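Local coordinates for protein anthranilate-CoA ligase (Stigmatella aurantiaca, PDB 4WV3) that belongs to the ANL superfamily of AMP-binding enzymes and holds 5'-O-[(S)-[(2-aminobenzoyl)oxy](hydroxy)phosphoryl]adenosine in its pocket, at residues Gln197-Gly200 / Val201-Gly205; Trp378-Phe381 / Glu382-Arg385. One frame throughout, in Å; residues are numbered along the deposited sequence.

Both interactions are local, each formed within one continuous run of chain, and they follow one another in series without nesting or crossing. Interaction 1 comes first and forms the last turns of helix 191-204, whose W199 and L204 side chains pack on strand 262-265 of the large mixed sheet; the W199 side chain lies about 8 Å from the bound 5'-O-[(S)-[(2-aminobenzoyl)oxy](hydroxy)phosphoryl]adenosine. Well over a hundred residues later, interaction 2 makes the turn from the loop after strand 364-369 into helix 381-387, at the surface and next to strand 183-188. The two centres are 31 Å apart and the nearest atoms about 20 Å, so no atom of one touches the other.

Interaction 1: residues Gln197-Gly200 / Val201-Gly205; sequences QLWG and VNVLG
Q197 and W199 offer their carbonyls to amides five residues on, which widens the end of this helix into pi-type turns. N202 N bonds to Q197 O at 3.0 Å, and L204 N reaches W199 O at 2.8 Å, almost straight (174°). A second donor grips the same acceptor from above the carbonyl plane, V203 N to W199 O at 3.1 Å. The run ends at G205, whose positive phi suits glycine and whose N makes a weak bond to G200 O.

The bent chain of Q197 lays NE2 against V201 CG1 and donates it to N202 OD1 at 3.1 Å, the two amide planes standing 53° apart; OE1 is taken by Y233. Water 1 donates to L198 O and accepts a weak bond from N202 ND2. The W199 indole, directed forward over the following turn by its anti chi1 (-177°), carries L204 CB over its six-membered ring, 4.0 Å from the centroid, while L204 CD2 touches W199 CH2 at 3.6 Å. V203 CB approaches the five-membered ring off-centre.

W199 also bonds S328 through NE1 and, with L204, packs on Y264 of strand 262-265; V203 meets strand 325-328, and V201 rests on helix 221-234.

Interaction 2: residues Trp378-Phe381 / Glu382-Arg385; sequences WHNF and EKSR
F381 and R385 lie side by side, with the phenyl ring and the guanidinium only 4° from parallel. It is R385 CD that sits over one face of the F381 ring, 3.7 Å from its centroid and shifted toward the rim at F381 CZ, making a CH-pi contact; R385 NE follows at 3.8 Å from F381 CZ. The anti chi1 of F381 (177°) turns the ring along the helix to meet the arginine, whose chain bends at chi3. The backbone bond between the same two residues, R385 N to F381 O, is weak.

N380 O is gripped twice. S384 N approaches nearly end-on to the carbonyl at 3.0 Å, and S384 OG donates to it at 2.9 Å from well above its plane. The same hydroxyl accepts from Y377 N and from water 2, which in turn takes the N-H of N380, a link that ties the loop after strand 364-369 to the first turn of helix 381-387. The N380 amide lies obliquely across the aliphatic part of K383, N380 ND2 touching K383 CG at 3.3 Å, and both residues rest on K183 of strand 183-188.

With N380 at the N-cap position, this is the N-terminal turn of a surface helix, its first i to i+4 bond doubled by a serine that folds back on the cap carbonyl.

Interaction 1: residues Gln197-Gly200 / Val201-Gly205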
loop_
_atom_site.group_PDB
_atom_site.type_symbol
_atom_site.label_atom_id
_atom_site.label_comp_id
_atom_site.label_asym_id
_atom_site.label_seq_id
_atom_site.Cartn_x
_atom_site.Cartn_y
_atom_site.Cartn_z
ATOM N N GLN A 197 7.927 -10.431 -10.814
ATOM C CA GLN A 197 7.698 -11.159 -12.054
ATOM C C GLN A 197 6.212 -11.422 -12.278
ATOM O O GLN A 197 5.679 -11.133 -13.350
ATOM C CB GLN A 197 8.466 -12.481 -12.051
ATOM C CG GLN A 197 8.396 -13.238 -13.367
ATOM C CD GLN A 197 9.103 -12.510 -14.494
ATOM O OE1 GLN A 197 10.246 -12.078 -14.348
ATOM N NE2 GLN A 197 8.422 -12.366 -15.626
ATOM N N LEU A 198 5.550 -11.963 -11.259
ATOM C CA LEU A 198 4.155 -12.386 -11.375
ATOM C C LEU A 198 3.190 -11.249 -11.708
ATOM O O LEU A 198 2.255 -11.434 -12.488
ATOM C CB LEU A 198 3.702 -13.113 -10.106
ATOM C CG LEU A 198 4.335 -14.485 -9.854
ATOM C CD1 LEU A 198 3.802 -15.101 -8.568
ATOM C CD2 LEU A 198 4.107 -15.413 -11.038
ATOM N N TRP A 199 3.411 -10.077 -11.123
ATOM C CA TRP A 199 2.543 -8.937 -11.401
ATOM C C TRP A 199 3.252 -7.814 -12.154
ATOM O O TRP A 199 2.738 -7.314 -13.155
ATOM C CB TRP A 199 1.914 -8.392 -10.118
ATOM C CG TRP A 199 0.959 -7.270 -10.383
ATOM C CD1 TRP A 199 -0.373 -7.377 -10.662
ATOM C CD2 TRP A 199 1.264 -5.871 -10.413
ATOM N NE1 TRP A 199 -0.915 -6.131 -10.857
ATOM C CE2 TRP A 199 0.069 -5.189 -10.710
ATOM C CE3 TRP A 199 2.433 -5.129 -10.215
ATOM C CZ2 TRP A 199 0.006 -3.801 -10.814
ATOM C CZ3 TRP A 199 2.370 -3.752 -10.317
ATOM C CH2 TRP A 199 1.165 -3.101 -10.612
ATOM N N GLY A 200 4.424 -7.419 -11.663
ATOM C CA GLY A 200 5.169 -6.315 -12.241
ATOM C C GLY A 200 5.447 -6.473 -13.724
ATOM O O GLY A 200 5.296 -5.526 -14.498
ATOM N N VAL A 201 5.840 -7.678 -14.122
ATOM C CA VAL A 201 6.171 -7.954 -15.514
ATOM C C VAL A 201 5.005 -8.598 -16.258
ATOM O O VAL A 201 4.561 -8.092 -17.288
ATOM C CB VAL A 201 7.406 -8.869 -15.621
ATOM C CG1 VAL A 201 7.684 -9.227 -17.073
ATOM C CG2 VAL A 201 8.615 -8.201 -14.988
ATOM N N ASN A 202 4.508 -9.709 -15.725
ATOM C CA ASN A 202 3.479 -10.494 -16.400
ATOM C C ASN A 202 2.128 -9.794 -16.541
ATOM O O ASN A 202 1.359 -10.106 -17.450
ATOM C CB ASN A 202 3.293 -11.845 -15.706
ATOM C CG ASN A 202 4.556 -12.682 -15.709
ATOM O OD1 ASN A 202 5.490 -12.415 -16.467
ATOM N ND2 ASN A 202 4.589 -13.705 -14.864
ATOM N N VAL A 203 1.838 -8.855 -15.646
ATOM C CA VAL A 203 0.535 -8.195 -15.651
ATOM C C VAL A 203 0.624 -6.715 -16.012
ATOM O O VAL A 203 -0.010 -6.263 -16.966
ATOM C CB VAL A 203 -0.185 -8.346 -14.296
ATOM C CG1 VAL A 203 -1.538 -7.652 -14.336
ATOM C CG2 VAL A 203 -0.345 -9.817 -13.946
ATOM N N LEU A 204 1.406 -5.963 -15.246
ATOM C CA LEU A 204 1.558 -4.535 -15.492
ATOM C C LEU A 204 2.350 -4.287 -16.769
ATOM O O LEU A 204 2.041 -3.375 -17.536
ATOM C CB LEU A 204 2.240 -3.849 -14.308
ATOM C CG LEU A 204 2.397 -2.334 -14.446
ATOM C CD1 LEU A 204 1.036 -1.668 -14.580
ATOM C CD2 LEU A 204 3.168 -1.757 -13.273
ATOM N N GLY A 205 3.373 -5.105 -16.994
ATOM C CA GLY A 205 4.187 -4.991 -18.188
ATOM C C GLY A 205 5.314 -3.988 -18.045
ATOM O O GLY A 205 5.649 -3.282 -18.997
HETATM O O HOH W 1 1.431 -13.930 -13.562
#

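Interaction 2: residues Trp378-Phe381 / Glu382-Arg385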
loop_
_atom_site.group_PDB
_atom_site.type_symbol
_atom_site.label_atom_id
_atom_site.label_comp_id
_atom_site.label_asym_id
_atom_site.label_seq_id
_atom_site.Cartn_x
_atom_site.Cartn_y
_atom_site.Cartn_z
ATOM N N TRP A 378 4.237 -11.876 12.814
ATOM C CA TRP A 378 5.272 -11.770 13.832
ATOM C C TRP A 378 4.643 -11.419 15.177
ATOM O O TRP A 378 4.013 -10.371 15.325
ATOM C CB TRP A 378 6.322 -10.728 13.438
ATOM C CG TRP A 378 7.440 -10.603 14.429
ATOM C CD1 TRP A 378 7.705 -9.536 15.238
ATOM C CD2 TRP A 378 8.439 -11.588 14.727
ATOM N NE1 TRP A 378 8.809 -9.792 16.014
ATOM C CE2 TRP A 378 9.278 -11.045 15.720
ATOM C CE3 TRP A 378 8.706 -12.874 14.247
ATOM C CZ2 TRP A 378 10.364 -11.744 16.244
ATOM C CZ3 TRP A 378 9.786 -13.566 14.768
ATOM C CH2 TRP A 378 10.601 -13.000 15.756
ATOM N N HIS A 379 4.812 -12.316 16.145
ATOM C CA HIS A 379 4.257 -12.152 17.489
ATOM C C HIS A 379 2.735 -12.032 17.512
ATOM O O HIS A 379 2.180 -11.213 18.244
ATOM C CB HIS A 379 4.908 -10.972 18.214
ATOM C CG HIS A 379 6.336 -11.212 18.593
ATOM N ND1 HIS A 379 7.169 -10.207 19.035
ATOM C CD2 HIS A 379 7.077 -12.345 18.597
ATOM C CE1 HIS A 379 8.363 -10.712 19.294
ATOM N NE2 HIS A 379 8.333 -12.007 19.036
ATOM N N ASN A 380 2.068 -12.854 16.711
ATOM C CA ASN A 380 0.616 -12.967 16.777
ATOM C C ASN A 380 0.160 -14.382 16.439
ATOM O O ASN A 380 -0.404 -14.629 15.373
ATOM C CB ASN A 380 -0.063 -11.942 15.870
ATOM C CG ASN A 380 -1.295 -11.335 16.508
ATOM O OD1 ASN A 380 -1.489 -10.119 16.478
ATOM N ND2 ASN A 380 -2.130 -12.179 17.104
ATOM N N PHE A 381 0.422 -15.297 17.367
ATOM C CA PHE A 381 0.143 -16.720 17.203
ATOM C C PHE A 381 -1.304 -16.998 16.804
ATOM O O PHE A 381 -1.562 -17.739 15.858
ATOM C CB PHE A 381 0.492 -17.452 18.505
ATOM C CG PHE A 381 0.187 -18.923 18.491
ATOM C CD1 PHE A 381 1.086 -19.825 17.948
ATOM C CD2 PHE A 381 -0.984 -19.408 19.053
ATOM C CE1 PHE A 381 0.814 -21.181 17.946
ATOM C CE2 PHE A 381 -1.262 -20.761 19.053
ATOM C CZ PHE A 381 -0.360 -21.649 18.501
ATOM N N GLU A 382 -2.241 -16.389 17.524
ATOM C CA GLU A 382 -3.663 -16.631 17.300
ATOM C C GLU A 382 -4.130 -16.162 15.923
ATOM O O GLU A 382 -4.842 -16.882 15.223
ATOM C CB GLU A 382 -4.496 -15.952 18.388
ATOM C CG GLU A 382 -5.970 -16.317 18.356
ATOM C CD GLU A 382 -6.804 -15.441 19.269
ATOM O OE1 GLU A 382 -6.906 -14.227 18.996
ATOM O OE2 GLU A 382 -7.355 -15.966 20.260
ATOM N N LYS A 383 -3.727 -14.956 15.537
ATOM C CA LYS A 383 -4.174 -14.371 14.277
ATOM C C LYS A 383 -3.497 -14.996 13.060
ATOM O O LYS A 383 -4.033 -14.952 11.952
ATOM C CB LYS A 383 -3.976 -12.853 14.285
ATOM C CG LYS A 383 -4.891 -12.128 15.258
ATOM C CD LYS A 383 -4.642 -10.630 15.256
ATOM C CE LYS A 383 -5.551 -9.923 16.250
ATOM N NZ LYS A 383 -5.352 -10.421 17.641
ATOM N N SER A 384 -2.320 -15.578 13.267
ATOM C CA SER A 384 -1.620 -16.268 12.192
ATOM C C SER A 384 -2.399 -17.504 11.764
ATOM O O SER A 384 -2.554 -17.774 10.574
ATOM C CB SER A 384 -0.208 -16.663 12.629
ATOM O OG SER A 384 0.599 -15.522 12.852
ATOM N N ARG A 385 -2.896 -18.247 12.748
ATOM C CA ARG A 385 -3.636 -19.475 12.488
ATOM C C ARG A 385 -5.063 -19.185 12.026
ATOM O O ARG A 385 -5.761 -20.073 11.539
ATOM C CB ARG A 385 -3.634 -20.358 13.737
ATOM C CG ARG A 385 -2.237 -20.606 14.284
ATOM C CD ARG A 385 -2.259 -21.250 15.660
ATOM N NE ARG A 385 -2.649 -22.655 15.616
ATOM C CZ ARG A 385 -3.810 -23.122 16.063
ATOM N NH1 ARG A 385 -4.697 -22.295 16.596
ATOM N NH2 ARG A 385 -4.081 -24.417 15.982
HETATM O O HOH W 2 2.702 -15.172 14.504
#